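Local coordinates for protein LRA-12 (Uncultured bacterium, PDB 5AEB) that is a class B3 di-zinc metallo-beta-lactamase that probably hydrolyses beta-lactam antibiotics, carbapenems among them, at residues A[77-82]-A[103-108]; A[82-87]-A[160-165]. All coordinates share one frame; numbering follows the deposited sequence.

Interaction 1: residues A[77-82]-A[103-108]; sequences TKILLT and KLMADE. With CO (cobalt (II) ion), chain G.
Strands 77-81 and 103-107 are parallel neighbours in the seven-stranded mixed sheet of the metallo-beta-lactamase fold. Helix 93-100 lies in the connection between them, so the unit is a beta-alpha-beta crossover. Three backbone bonds join the strands. Lys103 N reaches Lys78 O at 3.0 Å, from a position 37° out of the carbonyl plane. Leu80 then uses both its polar backbone atoms on the partner strand. Its N donates to Lys103 O at 2.9 Å, and its O receives Met105 N at 2.9 Å. This last bond is nearly straight and runs almost along the C=O axis of Leu80.

Met105 carries much of the side-chain contact. Its CG stands anti to the carbonyl carbon (chi1 -49°), and the chain beyond is extended. The CB lies 3.7 Å from Leu81 CD2, with the two side chains side by side and pointing the same way. The SD comes next and passes Ile79 CG2 at 4.1 Å. The terminal CE meets Ile79 CD1 at 4.0 Å, where the two chains cross obliquely. Ile146 of strand 145-148, in the second sheet, also packs on Ile79, Leu81 and Met105. This face therefore looks into the interface between the two sheets. Leu80 and Leu104 turn to the opposite face, where Met93, Ile96 and Lys97 of helix 93-100 touch Leu80.

Past Leu81 the strands spread and water takes over. Water 1 accepts from Thr82 N and donates to Met105 O. Water 2 links Thr82 O to Asp107 N. Beyond strand 103-107, Glu108 extends to a cobalt ion that His141 also binds. The Glu108 carboxylate grips the metal unevenly, with OE2 at 1.9 Å and OE1 at 2.4 Å from CO.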
loop_
_atom_site.group_PDB
_atom_site.type_symbol
_atom_site.label_atom_id
_atom_site.label_comp_id
_atom_site.label_asym_id
_atom_site.label_seq_id
_atom_site.Cartn_x
_atom_site.Cartn_y
_atom_site.Cartn_z
ATOM N N THR A 77 -10.506 13.848 -5.232
ATOM C CA THR A 77 -9.530 12.789 -5.494
ATOM C C THR A 77 -8.913 12.964 -6.863
ATOM O O THR A 77 -9.627 12.996 -7.856
ATOM C CB THR A 77 -10.144 11.379 -5.357
ATOM O OG1 THR A 77 -10.681 11.230 -4.042
ATOM C CG2 THR A 77 -9.091 10.292 -5.555
ATOM N N LYS A 78 -7.594 13.130 -6.922
ATOM C CA LYS A 78 -6.929 13.376 -8.207
ATOM C C LYS A 78 -6.055 12.220 -8.648
ATOM O O LYS A 78 -5.892 11.984 -9.842
ATOM C CB LYS A 78 -6.062 14.629 -8.151
ATOM C CG LYS A 78 -6.761 15.964 -8.019
ATOM C CD LYS A 78 -7.947 16.191 -8.955
ATOM C CE LYS A 78 -8.448 17.628 -8.765
ATOM N NZ LYS A 78 -9.935 17.749 -8.527
ATOM N N ILE A 79 -5.498 11.512 -7.668
ATOM C CA ILE A 79 -4.500 10.468 -7.891
ATOM C C ILE A 79 -4.812 9.239 -7.022
ATOM O O ILE A 79 -5.215 9.366 -5.860
ATOM C CB ILE A 79 -3.051 10.961 -7.663
ATOM C CG1 ILE A 79 -2.746 12.167 -8.578
ATOM C CG2 ILE A 79 -2.055 9.811 -7.883
ATOM C CD1 ILE A 79 -1.339 12.737 -8.452
ATOM N N LEU A 80 -4.699 8.074 -7.653
ATOM C CA LEU A 80 -4.811 6.765 -7.024
ATOM C C LEU A 80 -3.473 6.043 -7.156
ATOM O O LEU A 80 -2.909 5.942 -8.263
ATOM C CB LEU A 80 -5.913 5.929 -7.723
ATOM C CG LEU A 80 -7.305 6.582 -7.790
ATOM C CD1 LEU A 80 -8.243 5.767 -8.661
ATOM C CD2 LEU A 80 -7.885 6.800 -6.389
ATOM N N LEU A 81 -2.982 5.536 -6.033
ATOM C CA LEU A 81 -1.772 4.729 -5.985
ATOM C C LEU A 81 -2.022 3.378 -5.296
ATOM O O LEU A 81 -3.003 3.227 -4.561
ATOM C CB LEU A 81 -0.672 5.487 -5.241
ATOM C CG LEU A 81 -0.311 6.888 -5.758
ATOM C CD1 LEU A 81 0.613 7.600 -4.777
ATOM C CD2 LEU A 81 0.336 6.777 -7.133
ATOM N N THR A 82 -1.125 2.419 -5.524
ATOM C CA THR A 82 -1.122 1.196 -4.742
ATOM C C THR A 82 0.298 0.754 -4.446
ATOM O O THR A 82 1.197 1.004 -5.236
ATOM C CB THR A 82 -1.915 0.026 -5.408
ATOM O OG1 THR A 82 -1.944 -1.136 -4.534
ATOM C CG2 THR A 82 -1.269 -0.395 -6.758
ATOM N N LYS A 103 -6.548 9.793 -11.830
ATOM C CA LYS A 103 -5.493 9.083 -12.581
ATOM C C LYS A 103 -4.879 8.002 -11.681
ATOM O O LYS A 103 -4.487 8.272 -10.510
ATOM C CB LYS A 103 -4.415 10.075 -13.052
ATOM C CG LYS A 103 -4.902 10.976 -14.193
ATOM C CD LYS A 103 -3.807 11.920 -14.709
ATOM C CE LYS A 103 -4.210 12.585 -16.038
ATOM N NZ LYS A 103 -3.474 13.879 -16.227
ATOM N N LEU A 104 -4.808 6.782 -12.193
ATOM C CA LEU A 104 -4.182 5.710 -11.448
ATOM C C LEU A 104 -2.730 5.607 -11.888
ATOM O O LEU A 104 -2.426 5.535 -13.092
ATOM C CB LEU A 104 -4.926 4.389 -11.667
ATOM C CG LEU A 104 -4.145 3.113 -11.338
ATOM C CD1 LEU A 104 -3.920 2.929 -9.837
ATOM C CD2 LEU A 104 -4.936 1.947 -11.900
ATOM N N MET A 105 -1.816 5.658 -10.924
ATOM C CA MET A 105 -0.411 5.534 -11.257
ATOM C C MET A 105 0.131 4.276 -10.619
ATOM O O MET A 105 -0.086 4.018 -9.436
ATOM C CB MET A 105 0.362 6.767 -10.830
ATOM C CG MET A 105 -0.323 8.038 -11.285
ATOM S SD MET A 105 0.708 9.460 -10.944
ATOM C CE MET A 105 -0.290 10.750 -11.715
ATOM N N ALA A 106 0.833 3.474 -11.405
ATOM C CA ALA A 106 1.266 2.175 -10.908
ATOM C C ALA A 106 2.692 1.815 -11.302
ATOM O O ALA A 106 3.160 2.153 -12.401
ATOM C CB ALA A 106 0.283 1.083 -11.348
ATOM N N ASP A 107 3.383 1.139 -10.381
ATOM C CA ASP A 107 4.686 0.560 -10.670
ATOM C C ASP A 107 4.508 -0.297 -11.932
ATOM O O ASP A 107 3.656 -1.196 -11.982
ATOM C CB ASP A 107 5.155 -0.266 -9.481
ATOM C CG ASP A 107 6.585 -0.770 -9.616
ATOM O OD1 ASP A 107 6.925 -1.394 -10.672
ATOM O OD2 ASP A 107 7.357 -0.592 -8.646
ATOM N N GLU A 108 5.289 0.018 -12.959
ATOM C CA GLU A 108 5.280 -0.751 -14.196
ATOM C C GLU A 108 5.271 -2.276 -13.980
ATOM O O GLU A 108 4.598 -2.981 -14.707
ATOM C CB GLU A 108 6.475 -0.388 -15.056
ATOM C CG GLU A 108 6.240 -0.613 -16.548
ATOM C CD GLU A 108 7.308 0.073 -17.392
ATOM O OE1 GLU A 108 8.498 0.073 -17.020
ATOM O OE2 GLU A 108 6.996 0.625 -18.436
HETATM CO CO CO G . 8.303 2.037 -18.403
HETATM O O HOH W 1 1.007 3.187 -7.321
HETATM O O HOH W 2 2.218 0.542 -7.867
#

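Interaction 2: residues A[82-87]-A[160-165]; sequences TTQAHY and GHTKGS. With ZN (zinc ion), chain D.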
loop_
_atom_site.group_PDB
_atom_site.type_symbol
_atom_site.label_atom_id
_atom_site.label_comp_id
_atom_site.label_asym_id
_atom_site.label_seq_id
_atom_site.Cartn_x
_atom_site.Cartn_y
_atom_site.Cartn_z
ATOM N N THR A 82 -1.125 2.419 -5.524
ATOM C CA THR A 82 -1.122 1.196 -4.742
ATOM C C THR A 82 0.298 0.754 -4.446
ATOM O O THR A 82 1.197 1.004 -5.236
ATOM C CB THR A 82 -1.915 0.026 -5.408
ATOM O OG1 THR A 82 -1.944 -1.136 -4.534
ATOM C CG2 THR A 82 -1.269 -0.395 -6.758
ATOM N N THR A 83 0.491 0.077 -3.319
ATOM C CA THR A 83 1.797 -0.498 -2.999
ATOM C C THR A 83 2.026 -1.907 -3.590
ATOM O O THR A 83 3.139 -2.466 -3.469
ATOM C CB THR A 83 1.962 -0.558 -1.487
ATOM O OG1 THR A 83 0.818 -1.235 -0.934
ATOM C CG2 THR A 83 2.027 0.896 -0.920
ATOM N N GLN A 84 1.008 -2.471 -4.247
ATOM C CA GLN A 84 0.942 -3.911 -4.341
ATOM C C GLN A 84 -0.266 -4.335 -5.166
ATOM O O GLN A 84 -1.395 -4.090 -4.731
ATOM C CB GLN A 84 0.635 -4.410 -2.888
ATOM C CG GLN A 84 1.398 -5.576 -2.464
ATOM C CD GLN A 84 0.764 -6.250 -1.291
ATOM O OE1 GLN A 84 -0.023 -7.211 -1.479
ATOM N NE2 GLN A 84 1.122 -5.786 -0.047
ATOM N N ALA A 85 -0.072 -5.095 -6.246
ATOM C CA ALA A 85 -1.248 -5.523 -7.017
ATOM C C ALA A 85 -1.849 -6.862 -6.555
ATOM O O ALA A 85 -1.752 -7.882 -7.247
ATOM C CB ALA A 85 -0.945 -5.546 -8.511
ATOM N N HIS A 86 -2.435 -6.859 -5.361
ATOM C CA HIS A 86 -3.158 -8.004 -4.845
ATOM C C HIS A 86 -4.534 -7.548 -4.513
ATOM O O HIS A 86 -4.726 -6.394 -4.170
ATOM C CB HIS A 86 -2.522 -8.570 -3.575
ATOM C CG HIS A 86 -1.370 -9.515 -3.820
ATOM N ND1 HIS A 86 -0.443 -9.790 -2.870
ATOM C CD2 HIS A 86 -1.007 -10.248 -4.950
ATOM C CE1 HIS A 86 0.469 -10.644 -3.386
ATOM N NE2 HIS A 86 0.105 -10.940 -4.649
ATOM N N TYR A 87 -5.476 -8.489 -4.542
ATOM C CA TYR A 87 -6.900 -8.185 -4.367
ATOM C C TYR A 87 -7.238 -7.539 -3.034
ATOM O O TYR A 87 -8.230 -6.819 -2.954
ATOM C CB TYR A 87 -7.772 -9.437 -4.571
ATOM C CG TYR A 87 -7.722 -10.429 -3.427
ATOM C CD1 TYR A 87 -6.710 -11.391 -3.352
ATOM C CD2 TYR A 87 -8.668 -10.387 -2.397
ATOM C CE1 TYR A 87 -6.651 -12.299 -2.298
ATOM C CE2 TYR A 87 -8.625 -11.291 -1.340
ATOM C CZ TYR A 87 -7.625 -12.246 -1.289
ATOM O OH TYR A 87 -7.582 -13.146 -0.218
ATOM N N GLY A 160 9.026 -8.192 -5.286
ATOM C CA GLY A 160 9.203 -9.512 -4.686
ATOM C C GLY A 160 7.860 -10.001 -4.236
ATOM O O GLY A 160 7.383 -11.009 -4.742
ATOM N N HIS A 161 7.255 -9.284 -3.281
ATOM C CA HIS A 161 5.860 -9.550 -2.882
ATOM C C HIS A 161 5.004 -9.614 -4.128
ATOM O O HIS A 161 4.214 -10.565 -4.294
ATOM C CB HIS A 161 5.310 -8.518 -1.916
ATOM C CG HIS A 161 3.921 -8.868 -1.365
ATOM N ND1 HIS A 161 3.740 -9.701 -0.331
ATOM C CD2 HIS A 161 2.642 -8.471 -1.772
ATOM C CE1 HIS A 161 2.432 -9.842 -0.079
ATOM N NE2 HIS A 161 1.752 -9.075 -0.959
ATOM N N THR A 162 5.142 -8.601 -4.994
ATOM C CA THR A 162 4.627 -8.659 -6.346
ATOM C C THR A 162 5.770 -8.221 -7.256
ATOM O O THR A 162 6.801 -7.707 -6.784
ATOM C CB THR A 162 3.313 -7.841 -6.586
ATOM O OG1 THR A 162 3.549 -6.431 -6.416
ATOM C CG2 THR A 162 2.235 -8.275 -5.667
ATOM N N LYS A 163 5.621 -8.450 -8.555
ATOM C CA LYS A 163 6.666 -8.025 -9.491
ATOM C C LYS A 163 6.823 -6.481 -9.482
ATOM O O LYS A 163 7.880 -5.979 -9.829
ATOM C CB LYS A 163 6.370 -8.526 -10.901
ATOM C CG LYS A 163 6.231 -10.036 -10.995
ATOM C CD LYS A 163 6.106 -10.477 -12.449
ATOM C CE LYS A 163 5.708 -11.953 -12.524
ATOM N NZ LYS A 163 6.430 -12.627 -13.644
ATOM N N GLY A 164 5.760 -5.753 -9.123
ATOM C CA GLY A 164 5.812 -4.297 -9.070
ATOM C C GLY A 164 5.489 -3.711 -7.702
ATOM O O GLY A 164 5.090 -2.556 -7.604
ATOM N N SER A 165 5.621 -4.480 -6.632
ATOM C CA SER A 165 5.305 -3.889 -5.336
ATOM C C SER A 165 6.294 -2.746 -5.035
ATOM O O SER A 165 7.450 -2.734 -5.520
ATOM C CB SER A 165 5.180 -4.924 -4.203
ATOM O OG SER A 165 6.153 -5.947 -4.280
HETATM ZN ZN ZN D . -0.001 -8.996 -1.180
HETATM O O HOH W 3 -1.339 -8.797 0.121
#
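One zinc ion draws the two loops together at the tight end of this contact. Gln84 OE1 binds it at 1.8 Å. His86 ND1 follows at 1.9 Å, and His161 NE2 comes across from the other loop to bind ZN at 1.8 Å. The two imidazoles meet obliquely, with their planes 66° apart. His161 CG is anti to the backbone N (chi1 -173°), which carries the ring out toward segment 82-87. Thr162 CG2 packs over one face of the His86 ring, 3.7 Å from its centroid, in a CH-pi contact.

Gln84 and His86 open the zinc-binding motif of this family, which Asp88 and His89 continue at the second zinc. Here the motif starts with a glutamine. Behind the metal, Asp110 OD2 bonds both Thr162 OG1 and Ala85 N, and so ties the two loops together. The type I turn from Thr162 to Ser165 is braced by Thr162 N, which donates to Ser165 OG at 2.9 Å in a nearly straight bond (166°).

At Thr83 the segments stay close but meet through the backbone. Thr83 O lies 3.2 Å from Ser165 CA in a bent CA-H...O contact, with no side-chain polar bond between the segments. Looser is the approach of Gln84 CG to Ser165 CB, at 4.2 Å. On the side of water 3, no residue of either segment fills the fourth position of the zinc. The water holds it, 1.9 Å from ZN.

How the interactions relate
Thr82 belongs to both contacts, so the chain runs from strand 77-81 of interaction 1 straight into the zinc-binding loop of interaction 2. The four segments alternate along the chain, and the centres of the two contacts are about 13 Å apart. The two contacts also touch through Asp107 CB, 3.0 Å from Gly164 O. The C-terminal ends of the two strands of interaction 1 lead toward the zinc site, and the nearest atom of the Thr82 side chain is about 9 Å from a bound zinc. The cobalt on Glu108 is a separate site, with CO 22.1 Å from the ZN held by Gln84, His86 and His161.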